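Local coordinates for protein ATP-dependent Clp protease proteolytic subunit (Plasmodium falciparum, PDB 4GM2) that is the inactive subunit of the apicoplast-localized caseinolytic protease complex, a Clp protease-family protein that assembles as seven chains here, at residues T83-I88 / A111-S116. Residues are numbered along the deposited sequence; the frame is centred on the assembly and turned at random.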
loop_
_atom_site.group_PDB
_atom_site.type_symbol
_atom_site.label_atom_id
_atom_site.label_comp_id
_atom_site.label_asym_id
_atom_site.label_seq_id
_atom_site.Cartn_x
_atom_site.Cartn_y
_atom_site.Cartn_z
ATOM N N THR A 83 12.725 -14.575 -27.028
ATOM C CA THR A 83 11.509 -14.226 -27.761
ATOM C C THR A 83 10.944 -12.898 -27.281
ATOM O O THR A 83 10.343 -12.165 -28.069
ATOM C CB THR A 83 10.412 -15.294 -27.641
ATOM O OG1 THR A 83 10.210 -15.607 -26.260
ATOM C CG2 THR A 83 10.791 -16.548 -28.409
ATOM N N ASP A 84 11.134 -12.605 -25.993
ATOM C CA ASP A 84 10.702 -11.337 -25.409
ATOM C C ASP A 84 11.402 -10.163 -26.073
ATOM O O ASP A 84 10.759 -9.175 -26.425
ATOM C CB ASP A 84 10.961 -11.304 -23.900
ATOM C CG ASP A 84 9.864 -11.980 -23.096
ATOM O OD1 ASP A 84 8.848 -12.406 -23.691
ATOM O OD2 ASP A 84 10.020 -12.081 -21.858
ATOM N N VAL A 85 12.719 -10.279 -26.244
ATOM C CA VAL A 85 13.497 -9.229 -26.893
ATOM C C VAL A 85 13.214 -9.193 -28.400
ATOM O O VAL A 85 13.182 -8.114 -28.989
ATOM C CB VAL A 85 15.007 -9.306 -26.547
ATOM C CG1 VAL A 85 15.708 -10.410 -27.318
ATOM C CG2 VAL A 85 15.685 -7.976 -26.820
ATOM N N ILE A 86 12.988 -10.362 -29.008
ATOM C CA ILE A 86 12.564 -10.431 -30.412
ATOM C C ILE A 86 11.241 -9.688 -30.575
ATOM O O ILE A 86 11.032 -8.972 -31.565
ATOM C CB ILE A 86 12.420 -11.885 -30.932
ATOM C CG1 ILE A 86 13.793 -12.547 -31.102
ATOM C CG2 ILE A 86 11.697 -11.911 -32.275
ATOM C CD1 ILE A 86 13.739 -14.057 -31.262
ATOM N N SER A 87 10.354 -9.866 -29.600
ATOM C CA SER A 87 9.091 -9.147 -29.581
ATOM C C SER A 87 9.272 -7.644 -29.460
ATOM O O SER A 87 8.597 -6.903 -30.163
ATOM C CB SER A 87 8.181 -9.652 -28.476
ATOM O OG SER A 87 7.334 -10.652 -28.992
ATOM N N ILE A 88 10.179 -7.210 -28.583
ATOM C CA ILE A 88 10.440 -5.783 -28.373
ATOM C C ILE A 88 10.993 -5.112 -29.635
ATOM O O ILE A 88 10.465 -4.085 -30.082
ATOM C CB ILE A 88 11.380 -5.534 -27.170
ATOM C CG1 ILE A 88 10.713 -5.976 -25.862
ATOM C CG2 ILE A 88 11.763 -4.064 -27.080
ATOM C CD1 ILE A 88 11.682 -6.233 -24.726
ATOM N N ALA A 111 20.039 -7.963 -23.755
ATOM C CA ALA A 111 20.115 -6.517 -23.585
ATOM C C ALA A 111 21.041 -5.888 -24.628
ATOM O O ALA A 111 20.848 -4.735 -25.019
ATOM C CB ALA A 111 20.563 -6.163 -22.177
ATOM N N CYS A 112 22.037 -6.652 -25.077
ATOM C CA CYS A 112 22.933 -6.212 -26.150
ATOM C C CYS A 112 22.206 -6.179 -27.497
ATOM O O CYS A 112 22.379 -5.238 -28.276
ATOM C CB CYS A 112 24.166 -7.111 -26.232
ATOM S SG CYS A 112 25.406 -6.588 -27.436
ATOM N N ILE A 113 21.402 -7.207 -27.758
ATOM C CA ILE A 113 20.537 -7.256 -28.939
ATOM C C ILE A 113 19.625 -6.030 -28.956
ATOM O O ILE A 113 19.494 -5.341 -29.978
ATOM C CB ILE A 113 19.677 -8.542 -28.943
ATOM C CG1 ILE A 113 20.567 -9.779 -29.088
ATOM C CG2 ILE A 113 18.629 -8.498 -30.049
ATOM C CD1 ILE A 113 19.899 -11.071 -28.674
ATOM N N LEU A 114 19.011 -5.763 -27.808
ATOM C CA LEU A 114 18.124 -4.623 -27.645
ATOM C C LEU A 114 18.832 -3.305 -27.938
ATOM O O LEU A 114 18.314 -2.481 -28.688
ATOM C CB LEU A 114 17.529 -4.609 -26.238
ATOM C CG LEU A 114 16.347 -3.667 -26.024
ATOM C CD1 LEU A 114 15.251 -3.949 -27.042
ATOM C CD2 LEU A 114 15.824 -3.797 -24.603
ATOM N N ALA A 115 20.014 -3.120 -27.354
ATOM C CA ALA A 115 20.805 -1.908 -27.567
ATOM C C ALA A 115 21.143 -1.662 -29.048
ATOM O O ALA A 115 21.016 -0.540 -29.542
ATOM C CB ALA A 115 22.069 -1.942 -26.719
ATOM N N SER A 116 21.556 -2.715 -29.749
ATOM C CA SER A 116 21.920 -2.614 -31.163
ATOM C C SER A 116 20.703 -2.422 -32.074
ATOM O O SER A 116 20.850 -2.199 -33.280
ATOM C CB SER A 116 22.686 -3.862 -31.602
ATOM O OG SER A 116 21.866 -5.018 -31.486
#
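Val-85, Ile-88, Ile-113 and Leu-114 meet through methyl and methylene groups, so no ring or amide offers a face or an edge across this interface. Its closest approach is at Leu-114, whose CD1 lies 3.5 Å from CG2 of Ile-88, the two side chains running at about a right angle. Val-85 crosses Leu-114 obliquely, its CG2 3.9 Å from Leu-114 CB and 4.4 Å from Ile-113 CG2. The bond from CA to CB of Leu-114 passes to one side of the neighbouring helix; CG anti to the backbone N (chi1 -167°) carries CD1 over to it. The two helix segments run almost parallel, 9° apart, with axes 9.8 Å from each other. They belong to the ClpP fold, built of repeated beta-beta-alpha units: in active relatives the counterpart of helix 110-116 starts at the nucleophilic serine; here helix 81-94 packs along its flank. Leu-114 also rests on Leu-63 and Ile-65 of strand 61-67, Ile-88 on helix 39-55, and Ile-113 on helix 148-170. A second subunit covers another side of helix 81-94, where Ser-87 OG is hydrogen-bonded to O of Leu-104 of that neighbouring subunit. Near the end of the other segment, Ser-116 OG donates to Ile-113 O at 2.8 Å, tilted 34° from the carbonyl plane; Ser-117 OG bonds to that same oxygen.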